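Side-chain contacts in variable region-containing chitin-binding protein 3 (Branchiostoma floridae, PDB 1XT5), which probably binds chitin and may hydrolyse it, and is an amphioxus immune-type receptor whose first domain, of immunoglobulin V type, makes up this chain: residues C26-A31 with Q35-S40; K55-W60 with A112-R117; L81-V86 with P101-R106. All coordinates share one frame; numbering follows the deposited sequence.

Interaction 1: residues C26-A31 with Q35-S40; sequences CSYQLA and QPPVIS
Tyr28 and Leu30 on strand 22-31 stand over Pro37 and Gln35 on the approach to strand 38-44; the two backbones run in different sheets, with Leu30 CA 8.6 Å from Pro37 CA and Tyr28 CA 10.0 Å from Ile39 CA, too far for backbone pairing, so the side chains of Tyr28 and Leu30 span the gap. Tyr28 OH lies 3.4 Å from CG of Pro37 and 3.6 Å from the CD of that proline, while Tyr28 CZ comes within 3.7 Å of Pro37 CG. The proline corner approaches the phenol ring obliquely, the two side chains arriving from opposite directions. With CG set between the backbone N and the carbonyl carbon (chi1 74°), the ring points across the gap toward the other sheet. Two residues on, on the same side of the strand, Leu30 sends its CD2 branch to 4.2 Å from the carbonyl oxygen of Gln35, a looser touch. Met5 adds to this layer beside Tyr28, Leu30 and Pro37, Val111 beside Tyr28 and Pro37. No hydrogen bond joins the two segments; cohesion rests on dispersion and burial of apolar surface at the end of the sandwich where the loop at the CDR1 position turns.

Interaction 2: residues K55-W60 with A112-R117; sequences KGNYNW and AQWSIR. With SO4 (sulfate ion), chain B.
Trp114, in the loop after strand 105-112, brings the NE1-CZ2 side of its indole against Asn57 and Tyr58 at the end of strand 50-58. The van der Waals contacts come first. Tyr58 O lies in the ring plane at the edge, 3.4 Å from Trp114 CZ2. Asn57 ND2 is 3.6 Å from the same CZ2, its amide plane turned 74° from the indole, and Asn57 CB sits 3.8 Å from Trp114 NE1. Farther along, Trp60 CB reaches to 4.5 Å from Trp114 CH2.

Among the hydrogen bonds, Asn57 ND2 donates to Tyr58 O at 3.0 Å and 165°, coming from above the carbonyl plane, so one oxygen meets both amide and indole. Trp114 NE1 makes a weak bond to Pro37 O, and Tyr58 OH turns away to Glu69.

Bonds to an anion lie beyond the indole: a sulfate, probably from the crystallisation liquor, accepts a hydrogen bond from Gln113 NE2 at its O2 (3.0 Å); Arg117 presents an edge of its guanidinium, NE to sulfate O1 at 2.9 Å and NH2 to sulfate O2 at 2.8 Å.

No hydrogen bond crosses between the two segments: the loop at the CDR3 position leans on the strand end through indole contacts, while Arg117 and Gln113, with the N-terminal Ser3 and Gln2, make a site that holds an anion in this crystal.

Interaction 3: residues L81-V86 with P101-R106; sequences LGRASV and PQDGGR
Arg83, at the entry to strand 84-86, reaches across to Asp103 in the short 3-10 segment 101-103 and closes a two-pronged salt bridge. Its CB already points toward Asp103, but neither CB, CG nor CD meets the other segment; the side chain instead runs past Leu96 of strand 94-96 and His100. The chain is extended about the CB-CG bond and then bends about CG-CD (chi3 -60°), which turns the guanidinium end-on to the aspartate. NE makes no bond to Asp103. CZ follows at 3.4 Å from Asp103 OD2, making no bond itself. NH1 gives the shorter bond, 2.7 Å to Asp103 OD2, arriving on the syn side somewhat out of the carboxylate plane; it also serves Thr97 O. NH2 bonds to Asp103 OD1 at 3.1 Å and 163°, on the syn lone pair, and adds a weak bond to Asp103 OD2 at 3.3 Å besides one to Asp79 O. Guanidinium and carboxylate are nearly coplanar, 6° apart, so the two main bonds run side by side, NH1 to OD2 and NH2 to OD1. Asp103 is buried, and its OD2 is further held by His100 N; the paired charge and these donors probably stabilise its ionised form. Multiple bonds to both groups would restrict rotation of either plane. Just beyond, Asp103 O accepts the hydroxyl of Tyr107, a tyrosine corner. The sequence from Asp103 through Gly105 and Tyr107 to Cys109 follows the Asp-x-Gly-x-Tyr-x-Cys signature of V domains, and this arginine-aspartate bridge, at the end of the sandwich remote from the CDR-like loops, is a hallmark of the immunoglobulin V-set fold.

In the fold
From the N terminus, strand 22-31 passes to strand 38-44 through a short loop that interaction 1 closes, tying the two sheets at the end of the domain that carries the CDR-like loops. Strand 50-58 then opens interaction 2, which joins its end to the loop following strand 105-112. Interaction 3 opens and closes within that span, linking the start of strand 84-86 to the turn before strand 105-112; no pair of contacts crosses. Interactions 1 and 2 adjoin, with Val38 N bonded to Ala112 O and Ile39 N to Gly56 O in the six-stranded sheet. Interaction 3 lies on the opposite side of the chain's centre, about 21 and 22 Å centre to centre from interactions 1 and 2.

Interaction 1: residues C26-A31 with Q35-S40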
ATOM      1  N   CYS A  26      -0.979   0.361   7.236  1.00  4.88           N
ATOM      2  CA  CYS A  26      -0.169   1.435   6.725  1.00  4.75           C
ATOM      3  C   CYS A  26      -0.889   2.767   6.962  1.00  4.70           C
ATOM      4  O   CYS A  26      -2.105   2.826   6.796  1.00  5.85           O
ATOM      5  CB  CYS A  26       0.073   1.251   5.236  1.00  5.39           C
ATOM      6  SG  CYS A  26       1.176   2.541   4.554  1.00  5.65           S
ATOM      7  N   SER A  27      -0.126   3.780   7.342  1.00  4.96           N
ATOM      8  CA  SER A  27      -0.644   5.116   7.494  1.00  5.39           C
ATOM      9  C   SER A  27       0.338   6.103   6.821  1.00  4.95           C
ATOM     10  O   SER A  27       1.483   5.763   6.551  1.00  4.84           O
ATOM     11  CB  SER A  27      -0.833   5.535   8.944  1.00  5.82           C
ATOM     12  OG  SER A  27       0.427   5.682   9.607  1.00  7.26           O
ATOM     13  N   TYR A  28      -0.104   7.337   6.584  1.00  5.21           N
ATOM     14  CA  TYR A  28       0.832   8.344   6.106  1.00  4.84           C
ATOM     15  C   TYR A  28       0.350   9.718   6.541  1.00  5.44           C
ATOM     16  O   TYR A  28      -0.851   9.946   6.790  1.00  6.39           O
ATOM     17  CB  TYR A  28       1.043   8.285   4.562  1.00  5.09           C
ATOM     18  CG  TYR A  28      -0.134   8.828   3.788  1.00  4.92           C
ATOM     19  CD1 TYR A  28      -0.199  10.169   3.427  1.00  5.70           C
ATOM     20  CD2 TYR A  28      -1.209   8.026   3.416  1.00  5.69           C
ATOM     21  CE1 TYR A  28      -1.240  10.693   2.751  1.00  7.32           C
ATOM     22  CE2 TYR A  28      -2.299   8.569   2.726  1.00  6.69           C
ATOM     23  CZ  TYR A  28      -2.304   9.898   2.393  1.00  6.88           C
ATOM     24  OH  TYR A  28      -3.391  10.434   1.747  1.00  9.26           O
ATOM     25  N   GLN A  29       1.313  10.651   6.495  1.00  6.02           N
ATOM     26  CA  GLN A  29       1.081  12.060   6.629  1.00  7.97           C
ATOM     27  C   GLN A  29       1.825  12.770   5.509  1.00  6.98           C
ATOM     28  O   GLN A  29       2.945  12.437   5.228  1.00  7.94           O
ATOM     29  CB  GLN A  29       1.521  12.614   7.957  1.00 11.72           C
ATOM     30  CG  GLN A  29       0.560  12.132   9.050  0.65 13.27           C
ATOM     31  CD  GLN A  29      -0.808  12.787   8.976  0.50 16.12           C
ATOM     32  OE1 GLN A  29      -1.834  12.097   8.970  0.50 20.36           O
ATOM     33  NE2 GLN A  29      -0.931  14.129   8.900  0.50 21.33           N
ATOM     34  N   LEU A  30       1.158  13.735   4.896  1.00  8.46           N
ATOM     35  CA  LEU A  30       1.768  14.541   3.839  1.00  9.02           C
ATOM     36  C   LEU A  30       1.726  15.952   4.275  1.00  8.92           C
ATOM     37  O   LEU A  30       0.642  16.552   4.211  1.00 12.20           O
ATOM     38  CB  LEU A  30       1.081  14.279   2.492  1.00  8.96           C
ATOM     39  CG  LEU A  30       1.554  15.136   1.342  1.00 10.13           C
ATOM     40  CD1 LEU A  30       3.078  15.048   1.160  1.00  9.34           C
ATOM     41  CD2 LEU A  30       0.869  14.760   0.058  1.00 10.64           C
ATOM     42  N   ALA A  31       2.844  16.470   4.714  1.00  9.72           N
ATOM     43  CA  ALA A  31       2.913  17.834   5.203  1.00 10.63           C
ATOM     44  C   ALA A  31       2.915  18.795   4.016  1.00 10.89           C
ATOM     45  O   ALA A  31       3.639  18.566   3.029  1.00 11.45           O
ATOM     46  CB  ALA A  31       4.167  18.061   5.987  1.00 12.34           C
ATOM     47  N   GLN A  35      -3.056  18.043  -2.108  1.00 15.50           N
ATOM     48  CA  GLN A  35      -3.454  17.275  -3.286  1.00 14.91           C
ATOM     49  C   GLN A  35      -3.456  15.768  -2.980  1.00 13.58           C
ATOM     50  O   GLN A  35      -2.571  15.307  -2.208  1.00 13.27           O
ATOM     51  CB  GLN A  35      -2.517  17.517  -4.484  1.00 14.48           C
ATOM     52  CG  GLN A  35      -2.590  18.965  -4.938  0.50 16.18           C
ATOM     53  CD  GLN A  35      -1.856  19.198  -6.237  0.50 18.12           C
ATOM     54  OE1 GLN A  35      -0.789  18.628  -6.480  0.50 18.41           O
ATOM     55  NE2 GLN A  35      -2.451  20.014  -7.095  0.50 21.31           N
ATOM     56  N   PRO A  36      -4.390  14.982  -3.479  1.00 14.27           N
ATOM     57  CA  PRO A  36      -4.353  13.519  -3.158  1.00 12.70           C
ATOM     58  C   PRO A  36      -3.114  12.856  -3.720  1.00 10.34           C
ATOM     59  O   PRO A  36      -2.688  13.167  -4.815  1.00 11.31           O
ATOM     60  CB  PRO A  36      -5.613  13.001  -3.846  1.00 14.63           C
ATOM     61  CG  PRO A  36      -5.941  14.038  -4.872  1.00 17.12           C
ATOM     62  CD  PRO A  36      -5.483  15.361  -4.367  1.00 16.64           C
ATOM     63  N   PRO A  37      -2.465  11.982  -2.953  1.00  8.44           N
ATOM     64  CA  PRO A  37      -1.311  11.212  -3.414  1.00  7.08           C
ATOM     65  C   PRO A  37      -1.739   9.971  -4.141  1.00  6.56           C
ATOM     66  O   PRO A  37      -2.905   9.788  -4.477  1.00  8.56           O
ATOM     67  CB  PRO A  37      -0.551  10.987  -2.095  1.00  7.39           C
ATOM     68  CG  PRO A  37      -1.676  10.760  -1.138  1.00  8.35           C
ATOM     69  CD  PRO A  37      -2.738  11.755  -1.514  1.00  9.01           C
ATOM     70  N   VAL A  38      -0.778   9.112  -4.422  1.00  5.97           N
ATOM     71  CA  VAL A  38      -0.997   7.821  -5.030  1.00  6.24           C
ATOM     72  C   VAL A  38      -0.356   6.737  -4.184  1.00  5.39           C
ATOM     73  O   VAL A  38       0.797   6.873  -3.743  1.00  5.61           O
ATOM     74  CB  VAL A  38      -0.555   7.811  -6.495  1.00 10.62           C
ATOM     75  CG1 VAL A  38       0.842   8.296  -6.733  1.00 12.53           C
ATOM     76  CG2 VAL A  38      -0.766   6.405  -7.065  1.00 16.99           C
ATOM     77  N   ILE A  39      -1.165   5.713  -3.916  1.00  4.87           N
ATOM     78  CA  ILE A  39      -0.788   4.603  -3.047  1.00  5.40           C
ATOM     79  C   ILE A  39      -0.425   3.428  -3.894  1.00  4.75           C
ATOM     80  O   ILE A  39      -1.191   3.046  -4.800  1.00  5.90           O
ATOM     81  CB  ILE A  39      -2.008   4.205  -2.143  1.00  7.40           C
ATOM     82  CG1 ILE A  39      -2.339   5.275  -1.115  1.00  9.92           C
ATOM     83  CG2 ILE A  39      -1.834   2.840  -1.499  1.00  8.13           C
ATOM     84  CD1 ILE A  39      -2.607   6.699  -1.488  1.00 11.41           C
ATOM     85  N   SER A  40       0.712   2.801  -3.613  1.00  4.76           N
ATOM     86  CA  SER A  40       1.113   1.566  -4.239  1.00  5.55           C
ATOM     87  C   SER A  40       1.509   0.554  -3.168  1.00  5.43           C
ATOM     88  O   SER A  40       2.235   0.891  -2.240  1.00  7.98           O
ATOM     89  CB  SER A  40       2.329   1.785  -5.147  1.00  6.95           C
ATOM     90  OG  SER A  40       2.094   2.760  -6.126  1.00  8.32           O
TER

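Interaction 2: residues K55-W60 with A112-R117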
ATOM      1  N   LYS A  55      -2.671  -0.520  -6.632  1.00  5.55           N
ATOM      2  CA  LYS A  55      -2.422   0.899  -6.839  1.00  5.89           C
ATOM      3  C   LYS A  55      -3.763   1.642  -6.715  1.00  5.73           C
ATOM      4  O   LYS A  55      -4.798   1.129  -7.168  1.00  5.82           O
ATOM      5  CB  LYS A  55      -1.748   1.207  -8.168  1.00  6.95           C
ATOM      6  CG  LYS A  55      -1.170   2.596  -8.371  1.00  7.77           C
ATOM      7  CD  LYS A  55      -0.457   2.759  -9.696  1.00  8.97           C
ATOM      8  CE  LYS A  55       0.100   4.135  -9.900  1.00  9.39           C
ATOM      9  NZ  LYS A  55       0.815   4.256 -11.214  1.00 13.35           N
ATOM     10  N   GLY A  56      -3.743   2.836  -6.166  1.00  5.20           N
ATOM     11  CA  GLY A  56      -4.934   3.633  -6.121  1.00  5.24           C
ATOM     12  C   GLY A  56      -4.677   5.075  -5.799  1.00  4.85           C
ATOM     13  O   GLY A  56      -3.627   5.440  -5.272  1.00  5.63           O
ATOM     14  N   ASN A  57      -5.678   5.907  -6.085  1.00  5.26           N
ATOM     15  CA  ASN A  57      -5.624   7.294  -5.708  1.00  5.09           C
ATOM     16  C   ASN A  57      -7.048   7.862  -5.695  1.00  5.40           C
ATOM     17  O   ASN A  57      -7.867   7.482  -6.508  1.00  5.95           O
ATOM     18  CB  ASN A  57      -4.777   8.167  -6.659  1.00  6.27           C
ATOM     19  CG  ASN A  57      -5.174   8.116  -8.112  1.00  6.38           C
ATOM     20  OD1 ASN A  57      -4.767   7.279  -8.892  1.00  8.27           O
ATOM     21  ND2 ASN A  57      -6.026   9.075  -8.517  1.00  8.54           N
ATOM     22  N   TYR A  58      -7.303   8.795  -4.793  1.00  5.67           N
ATOM     23  CA  TYR A  58      -8.534   9.572  -4.899  1.00  6.57           C
ATOM     24  C   TYR A  58      -8.499  10.397  -6.192  1.00  6.45           C
ATOM     25  O   TYR A  58      -7.427  10.843  -6.611  1.00  7.46           O
ATOM     26  CB  TYR A  58      -8.649  10.549  -3.729  1.00  6.85           C
ATOM     27  CG  TYR A  58      -8.886   9.875  -2.402  1.00  6.78           C
ATOM     28  CD1 TYR A  58      -7.947   9.933  -1.388  1.00  6.59           C
ATOM     29  CD2 TYR A  58     -10.044   9.177  -2.135  1.00  7.56           C
ATOM     30  CE1 TYR A  58      -8.151   9.348  -0.165  1.00  6.72           C
ATOM     31  CE2 TYR A  58     -10.252   8.567  -0.905  1.00  7.79           C
ATOM     32  CZ  TYR A  58      -9.306   8.637   0.067  1.00  6.49           C
ATOM     33  OH  TYR A  58      -9.485   8.019   1.282  1.00  8.08           O
ATOM     34  N   ASN A  59      -9.636  10.608  -6.773  1.00  7.22           N
ATOM     35  CA  ASN A  59      -9.747  11.486  -7.922  1.00  8.43           C
ATOM     36  C   ASN A  59      -9.927  12.905  -7.418  1.00  9.81           C
ATOM     37  O   ASN A  59     -10.477  13.190  -6.365  1.00 12.34           O
ATOM     38  CB  ASN A  59     -10.907  11.066  -8.804  1.00  9.50           C
ATOM     39  CG  ASN A  59     -10.591   9.726  -9.486  1.00  8.87           C
ATOM     40  OD1 ASN A  59      -9.440   9.437  -9.789  1.00  9.57           O
ATOM     41  ND2 ASN A  59     -11.653   8.963  -9.752  1.00 10.92           N
ATOM     42  N   TRP A  60      -9.495  13.825  -8.264  1.00 12.32           N
ATOM     43  CA  TRP A  60      -9.554  15.251  -7.987  1.00 16.69           C
ATOM     44  C   TRP A  60     -11.009  15.673  -8.001  1.00 20.16           C
ATOM     45  O   TRP A  60     -11.731  15.218  -8.878  1.00 24.91           O
ATOM     46  CB  TRP A  60      -8.787  15.968  -9.108  1.00 21.63           C
ATOM     47  CG  TRP A  60      -8.821  17.429  -9.017  1.00 25.81           C
ATOM     48  CD1 TRP A  60      -8.084  18.224  -8.200  1.00 29.30           C
ATOM     49  CD2 TRP A  60      -9.665  18.297  -9.790  1.00 25.41           C
ATOM     50  NE1 TRP A  60      -8.404  19.552  -8.402  1.00 28.49           N
ATOM     51  CE2 TRP A  60      -9.377  19.610  -9.387  1.00 28.55           C
ATOM     52  CE3 TRP A  60     -10.619  17.983 -10.779  1.00 30.42           C
ATOM     53  CZ2 TRP A  60     -10.051  20.666  -9.977  1.00 34.55           C
ATOM     54  CZ3 TRP A  60     -11.289  19.035 -11.369  1.00 33.00           C
ATOM     55  CH2 TRP A  60     -10.971  20.305 -10.940  1.00 36.46           C
ATOM     56  N   ALA A 112       3.018   8.482  -2.528  1.00  4.67           N
ATOM     57  CA  ALA A 112       3.801   9.463  -3.258  1.00  5.51           C
ATOM     58  C   ALA A 112       2.891  10.551  -3.815  1.00  5.66           C
ATOM     59  O   ALA A 112       1.746  10.289  -4.190  1.00  6.58           O
ATOM     60  CB  ALA A 112       4.526   8.817  -4.444  1.00  7.72           C
ATOM     61  N   GLN A 113       3.441  11.746  -3.921  1.00  6.21           N
ATOM     62  CA  GLN A 113       2.824  12.750  -4.748  1.00  6.65           C
ATOM     63  C   GLN A 113       2.598  12.216  -6.165  1.00  6.04           C
ATOM     64  O   GLN A 113       3.400  11.412  -6.640  1.00  7.50           O
ATOM     65  CB  GLN A 113       3.690  13.976  -4.861  1.00  7.65           C
ATOM     66  CG  GLN A 113       3.933  14.660  -3.548  1.00  8.91           C
ATOM     67  CD  GLN A 113       4.873  15.841  -3.737  1.00 10.16           C
ATOM     68  OE1 GLN A 113       5.990  15.680  -4.218  1.00 11.12           O
ATOM     69  NE2 GLN A 113       4.408  17.023  -3.391  1.00 12.19           N
ATOM     70  N   TRP A 114       1.579  12.678  -6.846  1.00  6.54           N
ATOM     71  CA  TRP A 114       1.341  12.248  -8.225  1.00  7.71           C
ATOM     72  C   TRP A 114       2.532  12.565  -9.134  1.00  7.77           C
ATOM     73  O   TRP A 114       2.807  11.804 -10.058  1.00  8.96           O
ATOM     74  CB  TRP A 114       0.130  12.925  -8.833  1.00 10.03           C
ATOM     75  CG  TRP A 114      -1.182  12.462  -8.311  1.00  9.82           C
ATOM     76  CD1 TRP A 114      -1.458  11.563  -7.347  1.00 10.89           C
ATOM     77  CD2 TRP A 114      -2.473  12.909  -8.764  1.00  8.89           C
ATOM     78  NE1 TRP A 114      -2.781  11.392  -7.161  1.00 10.10           N
ATOM     79  CE2 TRP A 114      -3.456  12.237  -8.033  1.00  9.31           C
ATOM     80  CE3 TRP A 114      -2.877  13.822  -9.742  1.00  9.38           C
ATOM     81  CZ2 TRP A 114      -4.828  12.429  -8.205  1.00  9.83           C
ATOM     82  CZ3 TRP A 114      -4.218  14.024  -9.927  1.00  9.55           C
ATOM     83  CH2 TRP A 114      -5.165  13.352  -9.186  1.00 10.03           C
ATOM     84  N   SER A 115       3.116  13.721  -8.931  1.00  8.64           N
ATOM     85  CA  SER A 115       4.367  14.096  -9.595  1.00  9.20           C
ATOM     86  C   SER A 115       5.396  14.300  -8.486  1.00  8.95           C
ATOM     87  O   SER A 115       5.273  15.210  -7.643  1.00 11.12           O
ATOM     88  CB  SER A 115       4.170  15.322 -10.435  1.00 10.31           C
ATOM     89  OG  SER A 115       5.423  15.706 -11.023  1.00 13.18           O
ATOM     90  N   ILE A 116       6.384  13.423  -8.472  1.00  9.95           N
ATOM     91  CA  ILE A 116       7.379  13.427  -7.380  1.00 10.67           C
ATOM     92  C   ILE A 116       8.417  14.479  -7.689  1.00 12.55           C
ATOM     93  O   ILE A 116       9.430  14.214  -8.319  1.00 15.64           O
ATOM     94  CB  ILE A 116       7.984  12.038  -7.171  1.00 10.15           C
ATOM     95  CG1 ILE A 116       6.927  10.984  -6.957  1.00 10.20           C
ATOM     96  CG2 ILE A 116       9.011  12.044  -6.042  1.00 12.18           C
ATOM     97  CD1 ILE A 116       7.397   9.560  -7.052  1.00 11.89           C
ATOM     98  N   ARG A 117       8.127  15.721  -7.287  1.00 14.30           N
ATOM     99  CA  ARG A 117       8.971  16.845  -7.674  1.00 15.67           C
ATOM    100  C   ARG A 117      10.336  16.812  -7.080  1.00 14.41           C
ATOM    101  O   ARG A 117      11.335  17.309  -7.635  1.00 17.73           O
ATOM    102  CB  ARG A 117       8.294  18.201  -7.316  1.00 19.56           C
ATOM    103  CG  ARG A 117       7.153  18.520  -8.276  0.65 22.44           C
ATOM    104  CD  ARG A 117       6.545  19.879  -8.074  0.65 22.07           C
ATOM    105  NE  ARG A 117       5.741  19.931  -6.852  0.65 23.62           N
ATOM    106  CZ  ARG A 117       4.442  19.651  -6.773  0.65 24.38           C
ATOM    107  NH1 ARG A 117       3.731  19.267  -7.832  0.65 28.44           N
ATOM    108  NH2 ARG A 117       3.829  19.745  -5.587  0.65 25.61           N
TER
HETATM  109  S   SO4 B 201       6.835  20.634  -3.501  0.80 12.36           S
HETATM  110  O1  SO4 B 201       6.638  21.624  -4.654  0.80 16.18           O
HETATM  111  O2  SO4 B 201       5.728  19.668  -3.542  0.80 13.16           O
HETATM  112  O3  SO4 B 201       6.916  21.270  -2.256  0.80 12.97           O
HETATM  113  O4  SO4 B 201       8.087  19.936  -3.770  0.80 12.80           O

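Interaction 3: residues L81-V86 with P101-R106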
ATOM      1  N   LEU A  81      -5.011 -10.046  -8.165  1.00  9.40           N
ATOM      2  CA  LEU A  81      -6.247  -9.472  -8.688  1.00 10.95           C
ATOM      3  C   LEU A  81      -7.392 -10.179  -8.052  1.00 11.05           C
ATOM      4  O   LEU A  81      -7.486 -11.397  -8.048  1.00 13.74           O
ATOM      5  CB  LEU A  81      -6.287  -9.563 -10.219  1.00 13.61           C
ATOM      6  CG  LEU A  81      -7.279  -8.659 -10.924  0.50 13.61           C
ATOM      7  CD1 LEU A  81      -6.887  -8.520 -12.413  0.50 16.27           C
ATOM      8  CD2 LEU A  81      -8.730  -9.079 -10.844  0.50 21.64           C
ATOM      9  N   GLY A  82      -8.338  -9.406  -7.547  1.00 11.73           N
ATOM     10  CA  GLY A  82      -9.446  -9.893  -6.862  1.00 12.37           C
ATOM     11  C   GLY A  82      -9.281 -10.333  -5.434  1.00 12.06           C
ATOM     12  O   GLY A  82     -10.269 -10.714  -4.786  1.00 15.43           O
ATOM     13  N   ARG A  83      -8.093 -10.310  -4.904  1.00  8.96           N
ATOM     14  CA  ARG A  83      -7.776 -10.669  -3.540  1.00  9.44           C
ATOM     15  C   ARG A  83      -7.240  -9.531  -2.705  1.00  8.50           C
ATOM     16  O   ARG A  83      -7.314  -9.597  -1.469  1.00 11.20           O
ATOM     17  CB  ARG A  83      -6.731 -11.802  -3.476  1.00  9.77           C
ATOM     18  CG  ARG A  83      -7.165 -13.021  -4.227  1.00 11.69           C
ATOM     19  CD  ARG A  83      -6.282 -14.220  -4.022  1.00 10.54           C
ATOM     20  NE  ARG A  83      -4.898 -14.105  -4.400  1.00 10.40           N
ATOM     21  CZ  ARG A  83      -3.792 -14.044  -3.623  1.00  9.03           C
ATOM     22  NH1 ARG A  83      -3.891 -14.023  -2.315  1.00  8.82           N
ATOM     23  NH2 ARG A  83      -2.614 -13.993  -4.184  1.00 11.21           N
ATOM     24  N   ALA A  84      -6.744  -8.475  -3.308  1.00  8.44           N
ATOM     25  CA  ALA A  84      -6.128  -7.376  -2.611  1.00  7.71           C
ATOM     26  C   ALA A  84      -7.051  -6.149  -2.674  1.00  7.25           C
ATOM     27  O   ALA A  84      -7.545  -5.793  -3.750  1.00  9.03           O
ATOM     28  CB  ALA A  84      -4.786  -7.046  -3.263  1.00  8.77           C
ATOM     29  N   SER A  85      -7.207  -5.467  -1.553  1.00  7.16           N
ATOM     30  CA  SER A  85      -8.035  -4.268  -1.518  1.00  7.03           C
ATOM     31  C   SER A  85      -7.477  -3.287  -0.490  1.00  6.58           C
ATOM     32  O   SER A  85      -6.817  -3.697   0.459  1.00  6.72           O
ATOM     33  CB  SER A  85      -9.501  -4.633  -1.238  1.00  7.98           C
ATOM     34  OG  SER A  85      -9.677  -5.261   0.017  1.00  8.90           O
ATOM     35  N   VAL A  86      -7.802  -2.019  -0.668  1.00  5.85           N
ATOM     36  CA  VAL A  86      -7.495  -0.952   0.269  1.00  5.43           C
ATOM     37  C   VAL A  86      -8.782  -0.200   0.516  1.00  5.38           C
ATOM     38  O   VAL A  86      -9.265   0.510  -0.367  1.00  6.60           O
ATOM     39  CB  VAL A  86      -6.361  -0.045  -0.262  1.00  6.10           C
ATOM     40  CG1 VAL A  86      -6.124   1.136   0.668  1.00  6.78           C
ATOM     41  CG2 VAL A  86      -5.056  -0.819  -0.385  1.00  5.95           C
ATOM     42  N   PRO A 101       0.309 -19.920  -0.367  1.00  9.98           N
ATOM     43  CA  PRO A 101       1.662 -20.202   0.218  1.00 12.90           C
ATOM     44  C   PRO A 101       2.735 -19.201  -0.209  1.00 13.46           C
ATOM     45  O   PRO A 101       3.519 -18.623   0.599  1.00 19.79           O
ATOM     46  CB  PRO A 101       1.940 -21.616  -0.238  1.00 14.40           C
ATOM     47  CG  PRO A 101       0.610 -22.260  -0.409  1.00 15.22           C
ATOM     48  CD  PRO A 101      -0.293 -21.132  -0.918  1.00 11.81           C
ATOM     49  N   GLN A 102       2.758 -18.868  -1.499  1.00 10.95           N
ATOM     50  CA  GLN A 102       3.811 -17.978  -1.991  1.00 13.21           C
ATOM     51  C   GLN A 102       3.464 -16.517  -1.815  1.00 12.02           C
ATOM     52  O   GLN A 102       4.288 -15.702  -2.281  1.00 13.55           O
ATOM     53  CB  GLN A 102       4.041 -18.265  -3.461  1.00 15.16           C
ATOM     54  CG  GLN A 102       4.565 -19.680  -3.641  0.50 17.76           C
ATOM     55  CD  GLN A 102       5.526 -20.224  -2.612  0.50 18.33           C
ATOM     56  OE1 GLN A 102       5.310 -21.135  -1.787  0.50 21.03           O
ATOM     57  NE2 GLN A 102       6.709 -19.638  -2.634  0.50 18.20           N
ATOM     58  N   ASP A 103       2.392 -16.193  -1.159  1.00 10.01           N
ATOM     59  CA  ASP A 103       2.159 -14.817  -0.791  1.00  8.48           C
ATOM     60  C   ASP A 103       3.074 -14.363   0.337  1.00  6.93           C
ATOM     61  O   ASP A 103       3.176 -13.160   0.590  1.00  7.67           O
ATOM     62  CB  ASP A 103       0.707 -14.560  -0.383  1.00  9.05           C
ATOM     63  CG  ASP A 103      -0.313 -14.540  -1.484  1.00 10.40           C
ATOM     64  OD1 ASP A 103       0.049 -14.430  -2.663  1.00 14.65           O
ATOM     65  OD2 ASP A 103      -1.499 -14.685  -1.138  1.00 11.68           O
ATOM     66  N   GLY A 104       3.772 -15.268   1.063  1.00  6.99           N
ATOM     67  CA  GLY A 104       4.744 -14.790   2.025  1.00  6.60           C
ATOM     68  C   GLY A 104       5.801 -13.962   1.365  1.00  5.77           C
ATOM     69  O   GLY A 104       6.199 -14.181   0.212  1.00  7.31           O
ATOM     70  N   GLY A 105       6.309 -12.971   2.096  1.00  6.36           N
ATOM     71  CA  GLY A 105       7.298 -12.092   1.543  1.00  6.78           C
ATOM     72  C   GLY A 105       7.221 -10.717   2.147  1.00  5.68           C
ATOM     73  O   GLY A 105       6.799 -10.555   3.304  1.00  6.80           O
ATOM     74  N   ARG A 106       7.622  -9.738   1.351  1.00  4.92           N
ATOM     75  CA  ARG A 106       7.781  -8.377   1.816  1.00  4.59           C
ATOM     76  C   ARG A 106       6.908  -7.432   1.000  1.00  4.15           C
ATOM     77  O   ARG A 106       7.045  -7.377  -0.233  1.00  5.88           O
ATOM     78  CB  ARG A 106       9.234  -7.954   1.744  1.00  4.56           C
ATOM     79  CG  ARG A 106       9.512  -6.586   2.374  1.00  4.40           C
ATOM     80  CD  ARG A 106      10.982  -6.314   2.554  1.00  4.77           C
ATOM     81  NE  ARG A 106      11.637  -7.298   3.413  1.00  4.81           N
ATOM     82  CZ  ARG A 106      11.733  -7.263   4.710  1.00  4.31           C
ATOM     83  NH1 ARG A 106      11.151  -6.299   5.410  1.00  4.78           N
ATOM     84  NH2 ARG A 106      12.389  -8.198   5.368  1.00  5.13           N
TER